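Local atomic coordinates of autoinducer 2-binding protein LsrB (Clostridium saccharobutylicum DSM 13864, PDB entry 6DSP), a protein that binds the quorum-sensing signal autoinducer-2 in the cleft between its two lobes, as a solute-binding receptor. Residues Asn33-Ser38 / Asn223-Leu228; Asp140-Arg145 / Ile217-Cys222; Asn254-Tyr259 / Gly263-Trp268. All coordinates share one frame; numbering follows the deposited sequence.

In the fold
The three contacts run from the ligand cleft out into one lobe of a periplasmic binding protein. Contact 1 bridges the two lobes beside bound PAV and holds five of the pocket residues. Contact 2 lies far out in the lobe of strand 219-222, its centre about 20 Å from that of contact 1. Strand 219-222 leads straight on to 223-228, so the two share a strand-to-helix connection. Contact 3 sits about 13 Å, centre to centre, from each of the others. Leu228 of contact 1 packs on Met256, Leu265 and Trp268. Arg267 reaches contact 2, where its NH1 forms a salt bridge with Glu144 OE1 at 2.8 Å. The Trp268 side chain is about 9 Å from the bound ligand, PAV.

Contact 1: Asn33-Ser38 / Asn223-Leu228; sequences NAFFES and NDSTAL. With PAV ((2R,4S)-2-methyl-2,3,3,4-tetrahydroxytetrahydrofuran), chain C.
The Phe35 ring has PAV C1 over one face, 3.5 Å above its plane and offset toward the rim, while Ser225 OG comes at it obliquely. Phe36 presents its edge to PAV O4, 3.4 Å from CZ. One face of the Phe36 ring carries Phe35 CD2 over its centre. This is the ligand cleft of a two-lobed periplasmic binding protein, with the lobes in contact across it: the start of helix 34-50 in one lobe meets the loop before helix 227-237 in the other.

A direct link between the lobes is the hydrogen bond from Ser225 OG to Asn33 OD1, 2.7 Å long. With CG anti to the backbone N (chi1 177°), the Asn33 amide reaches toward Ser225. OD1 also takes the N-cap bond from Phe35 N. The two donors come from opposite faces of the amide plane, so OD1 is gripped twice.

Asp224 shapes the facing loop. Its OD2 accepts from Thr226 N, above the carboxylate plane, and from Ala227 N on the anti side. Asp224 OD1 is hydrogen-bonded to Gln168 NE2, from a pocket residue. The backbone of the loop also holds the ligand: Ser225 N donates to PAV O5 at 2.9 Å.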
loop_
_atom_site.group_PDB
_atom_site.type_symbol
_atom_site.label_atom_id
_atom_site.label_comp_id
_atom_site.label_asym_id
_atom_site.label_seq_id
_atom_site.Cartn_x
_atom_site.Cartn_y
_atom_site.Cartn_z
ATOM N N ASN A 33 5.657 1.453 11.376
ATOM C CA ASN A 33 5.852 0.474 10.323
ATOM C C ASN A 33 6.747 1.112 9.271
ATOM O O ASN A 33 6.581 2.292 8.943
ATOM C CB ASN A 33 4.479 0.170 9.725
ATOM C CG ASN A 33 4.526 -0.797 8.554
ATOM O OD1 ASN A 33 4.788 -0.415 7.409
ATOM N ND2 ASN A 33 4.196 -2.052 8.826
ATOM N N ALA A 34 7.688 0.332 8.753
ATOM C CA ALA A 34 8.740 0.884 7.916
ATOM C C ALA A 34 8.199 1.589 6.669
ATOM O O ALA A 34 8.767 2.589 6.229
ATOM C CB ALA A 34 9.720 -0.216 7.524
ATOM N N PHE A 35 7.119 1.077 6.068
ATOM C CA PHE A 35 6.558 1.710 4.875
ATOM C C PHE A 35 6.190 3.155 5.173
ATOM O O PHE A 35 6.491 4.073 4.384
ATOM C CB PHE A 35 5.312 0.940 4.437
ATOM C CG PHE A 35 4.614 1.534 3.247
ATOM C CD1 PHE A 35 5.027 1.268 1.935
ATOM C CD2 PHE A 35 3.571 2.420 3.447
ATOM C CE1 PHE A 35 4.371 1.832 0.842
ATOM C CE2 PHE A 35 2.898 2.993 2.365
ATOM C CZ PHE A 35 3.320 2.710 1.061
ATOM N N PHE A 36 5.518 3.372 6.302
ATOM C CA PHE A 36 5.009 4.693 6.645
ATOM C C PHE A 36 6.110 5.596 7.152
ATOM O O PHE A 36 6.119 6.796 6.847
ATOM C CB PHE A 36 3.848 4.538 7.627
ATOM C CG PHE A 36 2.687 3.864 6.970
ATOM C CD1 PHE A 36 1.914 4.567 6.046
ATOM C CD2 PHE A 36 2.398 2.527 7.159
ATOM C CE1 PHE A 36 0.893 3.955 5.336
ATOM C CE2 PHE A 36 1.348 1.922 6.437
ATOM C CZ PHE A 36 0.592 2.664 5.546
ATOM N N GLU A 37 7.071 5.038 7.884
ATOM C CA GLU A 37 8.197 5.852 8.317
ATOM C C GLU A 37 9.018 6.315 7.132
ATOM O O GLU A 37 9.450 7.470 7.082
ATOM C CB GLU A 37 9.037 5.069 9.319
ATOM C CG GLU A 37 8.260 4.778 10.615
ATOM C CD GLU A 37 7.765 6.051 11.341
ATOM O OE1 GLU A 37 8.536 7.050 11.466
ATOM O OE2 GLU A 37 6.578 6.054 11.786
ATOM N N SER A 38 9.248 5.429 6.149
ATOM C CA SER A 38 9.991 5.824 4.954
ATOM C C SER A 38 9.208 6.822 4.112
ATOM O O SER A 38 9.788 7.764 3.543
ATOM C CB SER A 38 10.365 4.585 4.158
ATOM O OG SER A 38 11.463 3.924 4.772
ATOM N N ASN A 223 0.350 -9.145 0.530
ATOM C CA ASN A 223 0.192 -7.795 -0.007
ATOM C C ASN A 223 -0.012 -6.740 1.080
ATOM O O ASN A 223 -0.976 -5.971 1.050
ATOM C CB ASN A 223 -0.954 -7.748 -1.027
ATOM C CG ASN A 223 -2.252 -8.389 -0.503
ATOM O OD1 ASN A 223 -2.234 -9.487 0.075
ATOM N ND2 ASN A 223 -3.372 -7.737 -0.762
ATOM N N ASP A 224 0.914 -6.710 2.043
ATOM C CA ASP A 224 0.870 -5.791 3.171
ATOM C C ASP A 224 2.262 -5.749 3.794
ATOM O O ASP A 224 2.913 -6.785 3.956
ATOM C CB ASP A 224 -0.162 -6.248 4.193
ATOM C CG ASP A 224 -0.058 -5.447 5.487
ATOM O OD1 ASP A 224 -0.480 -4.265 5.470
ATOM O OD2 ASP A 224 0.493 -5.978 6.482
ATOM N N SER A 225 2.698 -4.541 4.172
ATOM C CA SER A 225 4.051 -4.291 4.652
ATOM C C SER A 225 4.347 -4.896 6.030
ATOM O O SER A 225 5.518 -4.920 6.429
ATOM C CB SER A 225 4.381 -2.810 4.658
ATOM O OG SER A 225 3.621 -2.143 5.631
ATOM N N THR A 226 3.327 -5.337 6.763
ATOM C CA THR A 226 3.497 -6.062 8.013
ATOM C C THR A 226 3.386 -7.562 7.785
ATOM O O THR A 226 4.197 -8.344 8.299
ATOM C CB THR A 226 2.436 -5.625 9.055
ATOM O OG1 THR A 226 2.399 -4.203 9.154
ATOM C CG2 THR A 226 2.788 -6.157 10.411
ATOM N N ALA A 227 2.394 -7.980 6.999
ATOM C CA ALA A 227 2.245 -9.409 6.723
ATOM C C ALA A 227 3.478 -10.005 6.066
ATOM O O ALA A 227 3.843 -11.143 6.365
ATOM C CB ALA A 227 1.050 -9.637 5.813
ATOM N N LEU A 228 4.129 -9.271 5.145
ATOM C CA LEU A 228 5.269 -9.854 4.440
ATOM C C LEU A 228 6.437 -10.162 5.371
ATOM O O LEU A 228 6.890 -11.315 5.400
ATOM C CB LEU A 228 5.660 -8.972 3.245
ATOM C CG LEU A 228 6.901 -9.510 2.511
ATOM C CD1 LEU A 228 6.712 -10.968 2.004
ATOM C CD2 LEU A 228 7.275 -8.604 1.350
HETATM O O2 PAV C . 1.113 -3.085 0.879
HETATM C C2 PAV C . 1.312 -1.859 1.614
HETATM C C1 PAV C . 2.761 -1.333 1.513
HETATM O O5 PAV C . 1.214 -2.298 3.080
HETATM C C5 PAV C . 0.842 -1.202 3.797
HETATM C C4 PAV C . 0.462 -0.094 2.798
HETATM O O4 PAV C . -0.748 0.544 3.195
HETATM C C3 PAV C . 0.368 -0.880 1.486
HETATM O O3 PAV C . 0.668 -0.052 0.395
HETATM O O13 PAV C . -0.911 -1.458 1.357
#

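Contact 2: Asp140-Arg145 / Ile217-Cys222; sequences DSLKER and IDLIIC
Arg145 and Asp218 meet with their side chains at about a right angle, and the guanidinium and carboxylate planes are turned 26° from each other. They join the residue just past helix 127-144 to the one just before strand 219-222. This is helix-on-sheet packing in the parallel alpha/beta lobe of a periplasmic binding protein, well away from the ligand.

Arg145 is the first residue past the helix. Its CG sits between the backbone N and the carbonyl carbon (chi1 71°), and from CG to NE the chain is extended. This carries the guanidinium across to Asp218. There one nitrogen does double work. NH2 donates to Asp218 O at 3.0 Å, in the carbonyl plane and on a lone pair. It also donates to Asp218 OD1 at 3.1 Å, the bond of the salt bridge, which uses the anti lone pair of that oxygen. Main chain and side chain of one residue thus share the same NH2. OD1 lies in the guanidinium plane; Asp218 O is tilted a little from it.

Further bonds fix the two ends. Arg145 NE donates to Thr246 OG1 on the neighbouring strand, and Asp218 OD2 accepts from Lys155 N. The guanidinium is therefore held at two of its nitrogens, which should restrict its rotation.

Leu142, one turn back, supplies the apolar part. Its side chain stands roughly perpendicular to those of both Asp218 and Leu219. The two methyls divide the work. CD2 rests on the Asp218 backbone, 3.6 Å from O, and lies 4.1 Å from Asp218 CB. Leu142 also touches Thr246, so the helix spans two adjacent strands. On its other branch, Leu142 CD1 meets Leu219 CD2 at 4.2 Å.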
loop_
_atom_site.group_PDB
_atom_site.type_symbol
_atom_site.label_atom_id
_atom_site.label_comp_id
_atom_site.label_asym_id
_atom_site.label_seq_id
_atom_site.Cartn_x
_atom_site.Cartn_y
_atom_site.Cartn_z
ATOM N N ASP A 140 7.342 -16.220 -10.716
ATOM C CA ASP A 140 8.775 -16.275 -10.976
ATOM C C ASP A 140 9.531 -16.998 -9.864
ATOM O O ASP A 140 10.428 -17.818 -10.128
ATOM C CB ASP A 140 9.315 -14.870 -11.173
ATOM C CG ASP A 140 8.833 -14.255 -12.484
ATOM O OD1 ASP A 140 8.425 -15.007 -13.390
ATOM O OD2 ASP A 140 8.894 -13.032 -12.639
ATOM N N SER A 141 9.172 -16.730 -8.617
ATOM C CA SER A 141 9.862 -17.391 -7.508
ATOM C C SER A 141 9.533 -18.875 -7.461
ATOM O O SER A 141 10.395 -19.692 -7.112
ATOM C CB SER A 141 9.527 -16.705 -6.181
ATOM O OG SER A 141 10.101 -15.413 -6.157
ATOM N N LEU A 142 8.292 -19.253 -7.788
ATOM C CA LEU A 142 7.922 -20.668 -7.842
ATOM C C LEU A 142 8.749 -21.406 -8.881
ATOM O O LEU A 142 9.285 -22.489 -8.611
ATOM C CB LEU A 142 6.427 -20.789 -8.166
ATOM C CG LEU A 142 5.470 -20.493 -7.000
ATOM C CD1 LEU A 142 4.072 -20.223 -7.543
ATOM C CD2 LEU A 142 5.462 -21.617 -5.967
ATOM N N LYS A 143 8.888 -20.811 -10.072
ATOM C CA LYS A 143 9.699 -21.453 -11.098
ATOM C C LYS A 143 11.156 -21.599 -10.647
ATOM O O LYS A 143 11.781 -22.636 -10.883
ATOM C CB LYS A 143 9.577 -20.671 -12.404
ATOM C CG LYS A 143 10.255 -21.330 -13.591
ATOM C CD LYS A 143 9.814 -20.635 -14.878
ATOM C CE LYS A 143 10.414 -21.315 -16.090
ATOM N NZ LYS A 143 10.164 -22.789 -16.018
ATOM N N GLU A 144 11.678 -20.610 -9.905
ATOM C CA GLU A 144 13.072 -20.647 -9.479
ATOM C C GLU A 144 13.337 -21.673 -8.394
ATOM O O GLU A 144 14.496 -22.087 -8.237
ATOM C CB GLU A 144 13.519 -19.260 -9.035
ATOM C CG GLU A 144 13.633 -18.339 -10.236
ATOM C CD GLU A 144 13.601 -16.876 -9.889
ATOM O OE1 GLU A 144 13.461 -16.534 -8.701
ATOM O OE2 GLU A 144 13.697 -16.056 -10.833
ATOM N N ARG A 145 12.314 -22.127 -7.672
ATOM C CA ARG A 145 12.505 -23.214 -6.717
ATOM C C ARG A 145 12.137 -24.571 -7.300
ATOM O O ARG A 145 12.030 -25.546 -6.563
ATOM C CB ARG A 145 11.836 -22.955 -5.366
ATOM C CG ARG A 145 10.314 -23.009 -5.354
ATOM C CD ARG A 145 9.796 -23.031 -3.912
ATOM N NE ARG A 145 8.334 -23.039 -3.754
ATOM C CZ ARG A 145 7.592 -24.139 -3.628
ATOM N NH1 ARG A 145 8.148 -25.342 -3.691
ATOM N NH2 ARG A 145 6.275 -24.046 -3.448
ATOM N N ILE A 217 1.485 -25.761 1.613
ATOM C CA ILE A 217 1.201 -24.609 0.768
ATOM C C ILE A 217 2.439 -24.283 -0.083
ATOM O O ILE A 217 3.587 -24.421 0.365
ATOM C CB ILE A 217 0.739 -23.430 1.646
ATOM C CG1 ILE A 217 0.028 -22.371 0.805
ATOM C CG2 ILE A 217 1.913 -22.855 2.468
ATOM C CD1 ILE A 217 -0.780 -21.377 1.668
ATOM N N ASP A 218 2.191 -23.813 -1.316
ATOM C CA ASP A 218 3.284 -23.476 -2.217
ATOM C C ASP A 218 3.613 -21.996 -2.241
ATOM O O ASP A 218 4.783 -21.626 -2.431
ATOM C CB ASP A 218 2.933 -23.869 -3.665
ATOM C CG ASP A 218 2.907 -25.370 -3.872
ATOM O OD1 ASP A 218 3.951 -26.023 -3.624
ATOM O OD2 ASP A 218 1.830 -25.877 -4.256
ATOM N N LEU A 219 2.613 -21.142 -2.072
ATOM C CA LEU A 219 2.770 -19.704 -2.285
ATOM C C LEU A 219 1.908 -18.960 -1.282
ATOM O O LEU A 219 0.711 -19.258 -1.145
ATOM C CB LEU A 219 2.276 -19.374 -3.720
ATOM C CG LEU A 219 2.112 -17.901 -4.064
ATOM C CD1 LEU A 219 3.474 -17.174 -4.018
ATOM C CD2 LEU A 219 1.417 -17.770 -5.411
ATOM N N ILE A 220 2.494 -17.966 -0.619
ATOM C CA ILE A 220 1.723 -17.075 0.265
ATOM C C ILE A 220 1.937 -15.663 -0.238
ATOM O O ILE A 220 3.077 -15.183 -0.256
ATOM C CB ILE A 220 2.153 -17.195 1.744
ATOM C CG1 ILE A 220 2.174 -18.672 2.192
ATOM C CG2 ILE A 220 1.178 -16.336 2.623
ATOM C CD1 ILE A 220 2.754 -18.873 3.579
ATOM N N ILE A 221 0.852 -15.020 -0.685
ATOM C CA ILE A 221 0.932 -13.669 -1.247
ATOM C C ILE A 221 0.628 -12.702 -0.110
ATOM O O ILE A 221 -0.506 -12.642 0.367
ATOM C CB ILE A 221 -0.062 -13.467 -2.411
ATOM C CG1 ILE A 221 0.162 -14.529 -3.526
ATOM C CG2 ILE A 221 0.093 -12.061 -2.964
ATOM C CD1 ILE A 221 -0.936 -14.483 -4.594
ATOM N N CYS A 222 1.633 -11.932 0.288
ATOM C CA CYS A 222 1.548 -11.062 1.469
ATOM C C CYS A 222 1.519 -9.602 1.020
ATOM O O CYS A 222 2.533 -8.898 1.123
ATOM C CB CYS A 222 2.756 -11.321 2.368
ATOM S SG CYS A 222 2.767 -13.025 2.975
#

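Contact 3: Asn254-Tyr259 / Gly263-Trp268; sequences NSMKQY and GILTRW
Met256, Tyr259, Leu265 and Trp268 form a mostly apolar contact between a short helix and the loop that returns from it. It lies in the lobe of strand 246-249, where helix 257-261 ends in a Schellman motif and the chain runs on to strand 268-270. Helix 227-237 packs against the contact, with Ala232 touching Tyr259.

The turn is set by the backbone. Gly263 has the positive phi (78°) of the motif. Beyond it, Ile264 N donates to Tyr259 O at 2.9 Å, nearly along the C=O axis. This is the long 6-to-1 bond of a Schellman motif. It brings the next residues back over the last turn of the helix.

Ile264 then lies beside Tyr259, with CG1 near the plane of the phenol ring, at its edge. Tyr259 CB and Ile264 CB are 4.3 Å apart. Tyr259 OH is hydrogen-bonded to Gln233 OE1 on helix 227-237. Leu265 wedges in between Tyr259 and Met256: its CD2 touches Tyr259 CB at 3.8 Å, and both its methyls meet Met256 CE.

Met256 CB and CG lie over the indole of Trp268, and the bends at the second and third torsions turn the chain so that CE reaches Leu265. The Met256 and Trp268 side chains run antiparallel alongside each other. The sulfur is a more distant Met-aromatic partner, above the five-membered ring with SD 5.3 Å from its centroid. The indole also meets the ring of Phe337, with planes at about 35°. The closer touch is a CH-pi contact over the six-membered ring, where Met256 CB stands 3.5 Å from Trp268 CZ2.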
loop_
_atom_site.group_PDB
_atom_site.type_symbol
_atom_site.label_atom_id
_atom_site.label_comp_id
_atom_site.label_asym_id
_atom_site.label_seq_id
_atom_site.Cartn_x
_atom_site.Cartn_y
_atom_site.Cartn_z
ATOM N N ASN A 254 14.489 -2.150 2.932
ATOM C CA ASN A 254 15.344 -2.338 4.102
ATOM C C ASN A 254 14.740 -3.349 5.074
ATOM O O ASN A 254 15.483 -4.100 5.720
ATOM C CB ASN A 254 15.609 -1.017 4.832
ATOM C CG ASN A 254 16.598 -0.114 4.107
ATOM O OD1 ASN A 254 17.118 -0.443 3.042
ATOM N ND2 ASN A 254 16.853 1.059 4.691
ATOM N N SER A 255 13.402 -3.395 5.187
ATOM C CA SER A 255 12.781 -4.294 6.145
ATOM C C SER A 255 12.924 -5.754 5.749
ATOM O O SER A 255 12.708 -6.631 6.593
ATOM C CB SER A 255 11.303 -3.940 6.365
ATOM O OG SER A 255 10.537 -4.281 5.223
ATOM N N MET A 256 13.269 -6.044 4.482
ATOM C CA MET A 256 13.332 -7.418 3.995
ATOM C C MET A 256 14.732 -7.888 3.658
ATOM O O MET A 256 14.892 -9.072 3.345
ATOM C CB MET A 256 12.452 -7.611 2.749
ATOM C CG MET A 256 10.977 -7.267 2.955
ATOM S SD MET A 256 10.191 -8.279 4.241
ATOM C CE MET A 256 10.385 -9.939 3.522
ATOM N N LYS A 257 15.741 -7.014 3.696
ATOM C CA LYS A 257 17.057 -7.411 3.204
ATOM C C LYS A 257 17.602 -8.607 3.964
ATOM O O LYS A 257 18.179 -9.522 3.356
ATOM C CB LYS A 257 18.033 -6.246 3.269
ATOM C CG LYS A 257 17.781 -5.193 2.202
ATOM C CD LYS A 257 18.698 -4.027 2.429
ATOM C CE LYS A 257 18.436 -2.906 1.440
ATOM N NZ LYS A 257 19.286 -1.715 1.753
ATOM N N GLN A 258 17.455 -8.620 5.295
ATOM C CA GLN A 258 18.033 -9.719 6.059
ATOM C C GLN A 258 17.347 -11.040 5.736
ATOM O O GLN A 258 18.010 -12.069 5.593
ATOM C CB GLN A 258 17.987 -9.434 7.563
ATOM C CG GLN A 258 18.828 -10.433 8.343
ATOM C CD GLN A 258 20.285 -10.314 7.953
ATOM O OE1 GLN A 258 20.884 -11.250 7.402
ATOM N NE2 GLN A 258 20.877 -9.156 8.249
ATOM N N TYR A 259 16.016 -11.029 5.608
ATOM C CA TYR A 259 15.307 -12.243 5.210
ATOM C C TYR A 259 15.790 -12.731 3.858
ATOM O O TYR A 259 15.911 -13.940 3.631
ATOM C CB TYR A 259 13.790 -12.003 5.147
ATOM C CG TYR A 259 13.151 -11.751 6.506
ATOM C CD1 TYR A 259 13.255 -12.691 7.533
ATOM C CD2 TYR A 259 12.457 -10.547 6.777
ATOM C CE1 TYR A 259 12.713 -12.447 8.785
ATOM C CE2 TYR A 259 11.885 -10.300 8.027
ATOM C CZ TYR A 259 12.029 -11.256 9.030
ATOM O OH TYR A 259 11.482 -10.977 10.254
ATOM N N GLY A 263 18.048 -16.228 2.811
ATOM C CA GLY A 263 17.457 -17.208 1.918
ATOM C C GLY A 263 16.015 -17.529 2.209
ATOM O O GLY A 263 15.514 -18.558 1.746
ATOM N N ILE A 264 15.311 -16.673 2.958
ATOM C CA ILE A 264 13.949 -16.997 3.341
ATOM C C ILE A 264 12.992 -16.717 2.193
ATOM O O ILE A 264 11.969 -17.403 2.069
ATOM C CB ILE A 264 13.524 -16.220 4.615
ATOM C CG1 ILE A 264 14.527 -16.434 5.749
ATOM C CG2 ILE A 264 12.101 -16.613 5.037
ATOM C CD1 ILE A 264 14.713 -17.894 6.098
ATOM N N LEU A 265 13.253 -15.675 1.395
ATOM C CA LEU A 265 12.444 -15.400 0.211
ATOM C C LEU A 265 13.353 -14.861 -0.884
ATOM O O LEU A 265 14.398 -14.270 -0.619
ATOM C CB LEU A 265 11.270 -14.417 0.471
ATOM C CG LEU A 265 11.580 -12.912 0.482
ATOM C CD1 LEU A 265 10.281 -12.093 0.481
ATOM C CD2 LEU A 265 12.409 -12.528 1.697
ATOM N N THR A 266 12.884 -14.996 -2.115
ATOM C CA THR A 266 13.658 -14.585 -3.267
ATOM C C THR A 266 13.309 -13.189 -3.745
ATOM O O THR A 266 14.192 -12.476 -4.233
ATOM C CB THR A 266 13.371 -15.575 -4.428
ATOM O OG1 THR A 266 13.670 -16.909 -3.988
ATOM C CG2 THR A 266 14.198 -15.237 -5.654
ATOM N N ARG A 267 12.043 -12.775 -3.643
ATOM C CA ARG A 267 11.574 -11.665 -4.455
ATOM C C ARG A 267 10.350 -11.053 -3.792
ATOM O O ARG A 267 9.474 -11.778 -3.319
ATOM C CB ARG A 267 11.208 -12.201 -5.853
ATOM C CG ARG A 267 10.586 -11.185 -6.793
ATOM C CD ARG A 267 10.302 -11.850 -8.153
ATOM N NE ARG A 267 11.500 -12.086 -8.951
ATOM C CZ ARG A 267 12.137 -13.259 -9.052
ATOM N NH1 ARG A 267 11.706 -14.324 -8.368
ATOM N NH2 ARG A 267 13.208 -13.358 -9.837
ATOM N N TRP A 268 10.284 -9.723 -3.796
ATOM C CA TRP A 268 9.105 -8.991 -3.326
ATOM C C TRP A 268 9.135 -7.655 -4.043
ATOM O O TRP A 268 10.064 -7.379 -4.798
ATOM C CB TRP A 268 9.122 -8.842 -1.786
ATOM C CG TRP A 268 10.119 -7.837 -1.282
ATOM C CD1 TRP A 268 9.837 -6.588 -0.830
ATOM C CD2 TRP A 268 11.536 -8.013 -1.147
ATOM N NE1 TRP A 268 10.985 -5.957 -0.453
ATOM C CE2 TRP A 268 12.054 -6.796 -0.654
ATOM C CE3 TRP A 268 12.426 -9.070 -1.439
ATOM C CZ2 TRP A 268 13.420 -6.598 -0.434
ATOM C CZ3 TRP A 268 13.792 -8.869 -1.209
ATOM C CH2 TRP A 268 14.269 -7.644 -0.712
#